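Long-range contacts in alpha-L-arabinofuranosidase B (Aspergillus kawachii, PDB 6SXT), which hydrolyses terminal non-reducing alpha-L-arabinofuranosyl residues from arabinoxylan, arabinan and arabinogalactan side chains, and carries a C-terminal arabinose-binding domain: residues H19-R23 with A119-F123; L322-F328 with N382-F388; T69-T73 with L104-I108. All coordinates share one frame; numbering follows the deposited sequence.

Interaction 1. Residues H19-R23 with A119-F123; sequences HSTTR and AYGVF
Thr21 faces Gly121 and Thr22 faces Ala119, the latter pair with CA atoms 5.3 Å apart, where the chain leaving strand 15-20 turns past the middle of strand 117-124 without a direct backbone-to-backbone hydrogen bond between the two segments. Both strands pair antiparallel with strand 288-296 in the large sheet of the catalytic domain, a concanavalin-type beta-sandwich. Thr21 carries the direct polar contact. With chi1 at 59° its OG1 stands between its own backbone N and carbonyl carbon and donates to Tyr120 O at 2.7 Å, in the carbonyl plane and on a lone pair. The methyl CG2 of Thr21, beside the backbone N, meets Val122 CG2 at 3.6 Å, the two side chains crossing at about a right angle. Thr22 CG2 lies 3.6 Å from Tyr120 O, while Thr22 CB rests on Ala119 CB at 4.0 Å; the Thr22 hydroxyl, OG1, is hydrogen-bonded to Tyr317 OH. A water completes the join, accepting from Tyr120 N and donating to Thr21 O at 2.8 Å, so that the peptide groups at Tyr120 are held through both N and O. Val122 also packs on Ile72 and Ile75 of strand 70-75, and Thr21 on Ile75. The bend itself is an ST turn extended to an ST motif: Ser20 OG, which also bonds Tyr291 O, accepts from Thr22 N at 3.0 Å and from Arg23 N at 3.1 Å.

Interaction 2. Residues L322-F328 with N382-F388; sequences LVSGPSF and NSQCFSF
Phe328 is the middle ring of a three-ring aromatic cluster. Over one of its faces comes the edge of Phe388, a T-shaped pair with planes at 82° and Phe388 CZ 3.9 Å from Phe328 CE2. The edge of Phe328 in turn points to the face of Phe386, with planes at 68°. Phe328 CB sits over the centre of the Phe386 ring, 4.0 Å from the centroid, a CH-pi contact. Phe386 CZ reaches Phe328 O at 3.3 Å. At the far end, Leu322 N donates almost straight (170°) to Gln384 OE1 at 2.9 Å, tilted from the amide plane. Gln384 is extended beyond CG, which carries its amide across the Leu322 side chain at about a right angle, and its NE2 bonds Gly320 O. Residues 382-385 form a type I beta turn with an Asx turn, Gln384 N to Asn382 OD1 2.9 Å. Leu322 CB packs on Cys385 SG at 3.8 Å, the sulfur being disulfide-bonded to Cys423. In the beta-trefoil arabinose-binding domain, loop 322-328 touches the 382-385 turn with its first residues and strand 386-390 with its last, bowing away between; Phe328 packs on Val376 (strand 374-378), Pro424 (422-426) and Ile477 (475-479).

Interaction 3. Residues T69-T73 with L104-I108; sequences TCLIT and LASAI
Leu71 and Ser106 come closest along the backbone, an antiparallel non-hydrogen-bonded pair with CA atoms 4.5 Å apart whose side chains diverge. The tight part lies around them: Ile72 N donates to Ala105 O at 2.9 Å, nearly along the C=O axis, and Leu71 CA adds a CA-H...O contact to the same oxygen at 3.2 Å. Ala107 N bonds Cys70 O at 3.0 Å from above the carbonyl plane, 50° out of it, as segment 104-108 turns its corner. Here Cys70 CB meets Ala107 CB at 3.8 Å, and Ile72, with CG1 beside its backbone N (chi1 -64°), runs its CG1-CD1 branch alongside Ala107 CA. Strand 105-106, only two residues long, is the outermost strand of a four-stranded antiparallel sheet in the catalytic domain; strand 70-75 lies inside it, next to strand 34-38, and the Cys65-Cys70 disulfide ties it to the residue just after helix 58-64. On the other side buried Leu104 packs against partly exposed Leu71 and Thr73: Leu71 CD1 and Leu104 CD1 are a looser 4.1 Å apart, Leu104 CD1 touches Thr73 CG2 at 3.7 Å, and Thr73 OG1 is hydrogen-bonded to Gln35 OE1. Across the corner, Ser106 OG accepts from Ile108 N at 3.0 Å, an ST turn.

From the N terminus, residues 19-23 open the first loop, which closes when strand 117-124 arrives as interaction 1. Inside it, 69-73 and 104-108 close a shorter loop, so interaction 3 is nested in interaction 1. The two touch: Val122 CG1 and Phe123 O pack on Ala105 CB, and Tyr120 CB on Ala107 O, joining the large sheet of the catalytic sandwich to the four-stranded sheet beside it. Interaction 2 follows in series, fastening the entry loop of the arabinose-binding domain to its strand 386-390. Its centre is 22 Å from that of interaction 1 and 20 Å from that of interaction 3, and it touches neither.

Interaction 1. Residues H19-R23 with A119-F123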
loop_
_atom_site.group_PDB
_atom_site.type_symbol
_atom_site.label_atom_id
_atom_site.label_comp_id
_atom_site.label_asym_id
_atom_site.label_seq_id
_atom_site.Cartn_x
_atom_site.Cartn_y
_atom_site.Cartn_z
ATOM N N HIS A 19 -2.145 15.221 -2.948
ATOM C CA HIS A 19 -1.747 13.953 -3.603
ATOM C C HIS A 19 -2.908 12.950 -3.574
ATOM O O HIS A 19 -3.421 12.640 -2.491
ATOM C CB HIS A 19 -0.614 13.342 -2.829
ATOM C CG HIS A 19 0.616 14.167 -2.790
ATOM N ND1 HIS A 19 1.169 14.599 -1.592
ATOM C CD2 HIS A 19 1.387 14.622 -3.785
ATOM C CE1 HIS A 19 2.258 15.296 -1.860
ATOM N NE2 HIS A 19 2.452 15.327 -3.189
ATOM N N SER A 20 -3.308 12.425 -4.720
ATOM C CA SER A 20 -4.324 11.353 -4.738
ATOM C C SER A 20 -4.256 10.617 -6.052
ATOM O O SER A 20 -4.179 11.260 -7.108
ATOM C CB SER A 20 -5.753 11.893 -4.565
ATOM O OG SER A 20 -6.658 10.793 -4.584
ATOM N N THR A 21 -4.365 9.289 -5.988
ATOM C CA THR A 21 -4.525 8.455 -7.177
ATOM C C THR A 21 -5.992 8.186 -7.448
ATOM O O THR A 21 -6.286 7.598 -8.486
ATOM C CB THR A 21 -3.667 7.196 -7.088
ATOM O OG1 THR A 21 -4.093 6.480 -5.914
ATOM C CG2 THR A 21 -2.195 7.499 -7.036
ATOM N N THR A 22 -6.874 8.518 -6.522
ATOM C CA THR A 22 -8.312 8.241 -6.671
ATOM C C THR A 22 -9.081 9.411 -7.268
ATOM O O THR A 22 -10.051 9.148 -7.989
ATOM C CB THR A 22 -8.930 7.739 -5.381
ATOM O OG1 THR A 22 -8.855 8.812 -4.453
ATOM C CG2 THR A 22 -8.228 6.489 -4.876
ATOM N N ARG A 23 -8.764 10.646 -6.886
ATOM C CA ARG A 23 -9.629 11.786 -7.267
ATOM C C ARG A 23 -8.908 13.111 -7.231
ATOM O O ARG A 23 -7.883 13.295 -6.549
ATOM C CB ARG A 23 -10.863 11.835 -6.378
ATOM C CG ARG A 23 -10.578 12.117 -4.909
ATOM C CD ARG A 23 -11.889 12.378 -4.193
ATOM N NE ARG A 23 -11.716 12.687 -2.786
ATOM C CZ ARG A 23 -12.468 13.575 -2.133
ATOM N NH1 ARG A 23 -13.431 14.255 -2.739
ATOM N NH2 ARG A 23 -12.214 13.787 -0.857
ATOM N N ALA A 119 -11.620 3.151 -8.802
ATOM C CA ALA A 119 -10.351 3.871 -8.761
ATOM C C ALA A 119 -9.354 3.022 -8.007
ATOM O O ALA A 119 -9.727 1.984 -7.418
ATOM C CB ALA A 119 -10.511 5.218 -8.087
ATOM N N TYR A 120 -8.108 3.466 -8.030
ATOM C CA TYR A 120 -6.975 2.694 -7.468
ATOM C C TYR A 120 -6.193 3.537 -6.485
ATOM O O TYR A 120 -5.787 4.657 -6.846
ATOM C CB TYR A 120 -6.081 2.257 -8.622
ATOM C CG TYR A 120 -6.720 1.227 -9.509
ATOM C CD1 TYR A 120 -6.894 -0.084 -9.069
ATOM C CD2 TYR A 120 -7.207 1.562 -10.777
ATOM C CE1 TYR A 120 -7.449 -1.055 -9.892
ATOM C CE2 TYR A 120 -7.746 0.594 -11.613
ATOM C CZ TYR A 120 -7.879 -0.719 -11.167
ATOM O OH TYR A 120 -8.474 -1.646 -11.978
ATOM N N GLY A 121 -5.982 2.996 -5.272
ATOM C CA GLY A 121 -5.089 3.583 -4.285
ATOM C C GLY A 121 -3.675 3.067 -4.404
ATOM O O GLY A 121 -3.358 2.307 -5.303
ATOM N N VAL A 122 -2.864 3.472 -3.445
ATOM C CA VAL A 122 -1.417 3.158 -3.441
ATOM C C VAL A 122 -1.160 2.137 -2.335
ATOM O O VAL A 122 -1.074 2.522 -1.181
ATOM C CB VAL A 122 -0.571 4.416 -3.272
ATOM C CG1 VAL A 122 0.909 4.095 -3.400
ATOM C CG2 VAL A 122 -0.988 5.477 -4.265
ATOM N N PHE A 123 -1.070 0.873 -2.711
ATOM C CA PHE A 123 -0.858 -0.229 -1.755
ATOM C C PHE A 123 0.651 -0.415 -1.600
ATOM O O PHE A 123 1.335 -0.773 -2.581
ATOM C CB PHE A 123 -1.497 -1.495 -2.279
ATOM C CG PHE A 123 -1.567 -2.634 -1.305
ATOM C CD1 PHE A 123 -0.469 -3.470 -1.100
ATOM C CD2 PHE A 123 -2.751 -2.909 -0.644
ATOM C CE1 PHE A 123 -0.557 -4.541 -0.214
ATOM C CE2 PHE A 123 -2.843 -3.991 0.220
ATOM C CZ PHE A 123 -1.758 -4.836 0.399
HETATM O O HOH W 1 -7.177 5.410 -9.922
#

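Interaction 2. Residues L322-F328 with N382-F388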
loop_
_atom_site.group_PDB
_atom_site.type_symbol
_atom_site.label_atom_id
_atom_site.label_comp_id
_atom_site.label_asym_id
_atom_site.label_seq_id
_atom_site.Cartn_x
_atom_site.Cartn_y
_atom_site.Cartn_z
ATOM N N LEU A 322 -10.701 -7.146 -5.830
ATOM C CA LEU A 322 -9.300 -7.546 -6.021
ATOM C C LEU A 322 -9.150 -8.691 -7.042
ATOM O O LEU A 322 -8.005 -9.040 -7.329
ATOM C CB LEU A 322 -8.777 -8.052 -4.667
ATOM C CG LEU A 322 -8.355 -6.931 -3.719
ATOM C CD1 LEU A 322 -8.357 -7.388 -2.295
ATOM C CD2 LEU A 322 -6.999 -6.337 -4.094
ATOM N N VAL A 323 -10.232 -9.237 -7.563
ATOM C CA VAL A 323 -10.182 -10.515 -8.311
ATOM C C VAL A 323 -10.709 -10.307 -9.717
ATOM O O VAL A 323 -11.661 -9.526 -9.926
ATOM C CB VAL A 323 -10.982 -11.580 -7.551
ATOM C CG1 VAL A 323 -11.022 -12.890 -8.315
ATOM C CG2 VAL A 323 -10.383 -11.773 -6.193
ATOM N N SER A 324 -10.068 -10.945 -10.665
ATOM C CA SER A 324 -10.587 -11.065 -12.035
ATOM C C SER A 324 -10.248 -12.440 -12.591
ATOM O O SER A 324 -9.425 -13.162 -11.981
ATOM C CB SER A 324 -10.045 -9.964 -12.930
ATOM O OG SER A 324 -8.673 -10.106 -13.186
ATOM N N GLY A 325 -10.772 -12.721 -13.786
ATOM C CA GLY A 325 -10.485 -14.006 -14.442
ATOM C C GLY A 325 -11.328 -15.132 -13.843
ATOM O O GLY A 325 -12.255 -14.928 -13.064
ATOM N N PRO A 326 -11.035 -16.381 -14.269
ATOM C CA PRO A 326 -11.812 -17.523 -13.816
ATOM C C PRO A 326 -11.937 -17.700 -12.300
ATOM O O PRO A 326 -12.977 -18.109 -11.773
ATOM C CB PRO A 326 -11.058 -18.705 -14.426
ATOM C CG PRO A 326 -9.753 -18.202 -14.902
ATOM C CD PRO A 326 -9.948 -16.723 -15.170
ATOM N N SER A 327 -10.915 -17.408 -11.571
ATOM C CA SER A 327 -11.104 -17.568 -10.077
ATOM C C SER A 327 -11.624 -18.956 -9.590
ATOM O O SER A 327 -11.563 -19.990 -10.320
ATOM C CB SER A 327 -11.991 -16.487 -9.517
ATOM O OG SER A 327 -11.793 -16.336 -8.116
ATOM N N PHE A 328 -12.033 -19.019 -8.331
ATOM C CA PHE A 328 -12.144 -20.247 -7.507
ATOM C C PHE A 328 -13.327 -20.141 -6.567
ATOM O O PHE A 328 -13.844 -19.048 -6.372
ATOM C CB PHE A 328 -10.889 -20.455 -6.642
ATOM C CG PHE A 328 -9.605 -20.523 -7.426
ATOM C CD1 PHE A 328 -9.190 -21.701 -8.041
ATOM C CD2 PHE A 328 -8.803 -19.395 -7.584
ATOM C CE1 PHE A 328 -7.986 -21.755 -8.718
ATOM C CE2 PHE A 328 -7.664 -19.430 -8.362
ATOM C CZ PHE A 328 -7.233 -20.622 -8.911
ATOM N N ASN A 382 -7.473 -11.956 3.462
ATOM C CA ASN A 382 -8.448 -11.156 2.698
ATOM C C ASN A 382 -9.503 -12.091 2.150
ATOM O O ASN A 382 -9.135 -12.977 1.376
ATOM C CB ASN A 382 -7.787 -10.322 1.603
ATOM C CG ASN A 382 -8.836 -9.423 0.986
ATOM O OD1 ASN A 382 -9.740 -9.887 0.295
ATOM N ND2 ASN A 382 -8.738 -8.119 1.255
ATOM N N SER A 383 -10.749 -11.889 2.551
ATOM C CA SER A 383 -11.814 -12.860 2.218
ATOM C C SER A 383 -12.247 -12.806 0.750
ATOM O O SER A 383 -12.982 -13.690 0.344
ATOM C CB SER A 383 -12.998 -12.664 3.144
ATOM O OG SER A 383 -13.561 -11.422 2.843
ATOM N N GLN A 384 -11.825 -11.820 -0.073
ATOM C CA GLN A 384 -12.086 -11.821 -1.528
ATOM C C GLN A 384 -11.091 -12.722 -2.258
ATOM O O GLN A 384 -11.364 -13.176 -3.325
ATOM C CB GLN A 384 -11.816 -10.455 -2.208
ATOM C CG GLN A 384 -12.612 -9.295 -1.752
ATOM C CD GLN A 384 -12.408 -8.201 -2.795
ATOM O OE1 GLN A 384 -12.480 -8.452 -3.997
ATOM N NE2 GLN A 384 -12.099 -7.049 -2.244
ATOM N N CYS A 385 -9.930 -12.924 -1.661
ATOM C CA CYS A 385 -8.804 -13.623 -2.266
ATOM C C CYS A 385 -8.799 -15.055 -1.713
ATOM O O CYS A 385 -9.841 -15.514 -1.166
ATOM C CB CYS A 385 -7.528 -12.865 -2.040
ATOM S SG CYS A 385 -7.675 -11.207 -2.830
ATOM N N PHE A 386 -7.730 -15.783 -2.002
ATOM C CA PHE A 386 -7.685 -17.246 -1.740
ATOM C C PHE A 386 -6.340 -17.607 -1.128
ATOM O O PHE A 386 -5.282 -16.928 -1.257
ATOM C CB PHE A 386 -8.000 -18.048 -3.000
ATOM C CG PHE A 386 -9.379 -17.793 -3.531
ATOM C CD1 PHE A 386 -10.473 -18.424 -2.977
ATOM C CD2 PHE A 386 -9.601 -16.813 -4.487
ATOM C CE1 PHE A 386 -11.753 -18.165 -3.430
ATOM C CE2 PHE A 386 -10.876 -16.552 -4.937
ATOM C CZ PHE A 386 -11.960 -17.207 -4.402
ATOM N N SER A 387 -6.373 -18.804 -0.484
ATOM C CA SER A 387 -5.157 -19.476 -0.009
ATOM C C SER A 387 -5.205 -20.932 -0.516
ATOM O O SER A 387 -6.323 -21.432 -0.743
ATOM C CB SER A 387 -5.043 -19.385 1.488
ATOM O OG SER A 387 -4.961 -18.011 1.946
ATOM N N PHE A 388 -4.040 -21.509 -0.768
ATOM C CA PHE A 388 -3.910 -22.814 -1.450
ATOM C C PHE A 388 -3.323 -23.823 -0.467
ATOM O O PHE A 388 -2.204 -23.660 -0.025
ATOM C CB PHE A 388 -3.056 -22.650 -2.694
ATOM C CG PHE A 388 -3.736 -21.763 -3.707
ATOM C CD1 PHE A 388 -4.583 -22.300 -4.646
ATOM C CD2 PHE A 388 -3.620 -20.390 -3.632
ATOM C CE1 PHE A 388 -5.282 -21.497 -5.530
ATOM C CE2 PHE A 388 -4.309 -19.587 -4.534
ATOM C CZ PHE A 388 -5.127 -20.140 -5.473
#

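Interaction 3. Residues T69-T73 with L104-I108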
loop_
_atom_site.group_PDB
_atom_site.type_symbol
_atom_site.label_atom_id
_atom_site.label_comp_id
_atom_site.label_asym_id
_atom_site.label_seq_id
_atom_site.Cartn_x
_atom_site.Cartn_y
_atom_site.Cartn_z
ATOM N N THR A 69 2.096 -5.681 -16.238
ATOM C CA THR A 69 2.132 -5.206 -14.844
ATOM C C THR A 69 2.364 -3.705 -14.864
ATOM O O THR A 69 3.019 -3.207 -15.788
ATOM C CB THR A 69 3.215 -5.929 -14.041
ATOM O OG1 THR A 69 4.476 -5.689 -14.665
ATOM C CG2 THR A 69 2.866 -7.392 -13.921
ATOM N N CYS A 70 1.871 -3.025 -13.848
ATOM C CA CYS A 70 2.048 -1.559 -13.768
ATOM C C CYS A 70 2.517 -1.164 -12.385
ATOM O O CYS A 70 2.094 -1.758 -11.374
ATOM C CB CYS A 70 0.768 -0.837 -14.085
ATOM S SG CYS A 70 0.511 -0.633 -15.869
ATOM N N LEU A 71 3.328 -0.117 -12.374
ATOM C CA LEU A 71 3.816 0.566 -11.175
ATOM C C LEU A 71 3.331 2.010 -11.240
ATOM O O LEU A 71 3.228 2.575 -12.347
ATOM C CB LEU A 71 5.331 0.558 -11.181
ATOM C CG LEU A 71 5.988 -0.820 -11.089
ATOM C CD1 LEU A 71 7.499 -0.710 -11.202
ATOM C CD2 LEU A 71 5.589 -1.543 -9.809
ATOM N N ILE A 72 3.059 2.568 -10.073
ATOM C CA ILE A 72 2.801 4.018 -9.928
ATOM C C ILE A 72 4.146 4.703 -9.745
ATOM O O ILE A 72 4.783 4.547 -8.718
ATOM C CB ILE A 72 1.813 4.301 -8.797
ATOM C CG1 ILE A 72 0.462 3.689 -9.116
ATOM C CG2 ILE A 72 1.693 5.789 -8.561
ATOM C CD1 ILE A 72 -0.466 3.606 -7.898
ATOM N N THR A 73 4.603 5.421 -10.769
ATOM C CA THR A 73 5.922 6.092 -10.728
ATOM C C THR A 73 5.839 7.454 -10.040
ATOM O O THR A 73 6.820 7.854 -9.388
ATOM C CB THR A 73 6.503 6.237 -12.134
ATOM O OG1 THR A 73 5.456 6.748 -12.950
ATOM C CG2 THR A 73 7.029 4.931 -12.673
ATOM N N LEU A 104 8.727 1.052 -6.015
ATOM C CA LEU A 104 7.433 1.647 -6.431
ATOM C C LEU A 104 6.291 0.702 -6.072
ATOM O O LEU A 104 6.424 -0.538 -6.081
ATOM C CB LEU A 104 7.460 1.924 -7.922
ATOM C CG LEU A 104 8.471 2.983 -8.361
ATOM C CD1 LEU A 104 8.527 2.996 -9.861
ATOM C CD2 LEU A 104 8.132 4.323 -7.824
ATOM N N ALA A 105 5.116 1.279 -5.864
ATOM C CA ALA A 105 3.894 0.498 -5.631
ATOM C C ALA A 105 3.331 -0.057 -6.914
ATOM O O ALA A 105 3.344 0.613 -7.960
ATOM C CB ALA A 105 2.852 1.338 -4.914
ATOM N N SER A 106 2.683 -1.212 -6.798
ATOM C CA SER A 106 1.773 -1.713 -7.821
ATOM C C SER A 106 0.693 -0.663 -8.083
ATOM O O SER A 106 0.293 0.021 -7.152
ATOM C CB SER A 106 1.114 -2.988 -7.310
ATOM O OG SER A 106 0.117 -3.425 -8.200
ATOM N N ALA A 107 0.173 -0.646 -9.292
ATOM C CA ALA A 107 -1.005 0.187 -9.572
ATOM C C ALA A 107 -2.314 -0.491 -9.190
ATOM O O ALA A 107 -3.336 0.191 -9.157
ATOM C CB ALA A 107 -1.024 0.494 -11.028
ATOM N N ILE A 108 -2.328 -1.763 -8.767
ATOM C CA ILE A 108 -3.601 -2.531 -8.658
ATOM C C ILE A 108 -3.775 -3.188 -7.294
ATOM O O ILE A 108 -4.684 -4.017 -7.169
ATOM C CB ILE A 108 -3.745 -3.568 -9.793
ATOM C CG1 ILE A 108 -2.629 -4.614 -9.839
ATOM C CG2 ILE A 108 -3.867 -2.838 -11.111
ATOM C CD1 ILE A 108 -2.866 -5.792 -10.717
#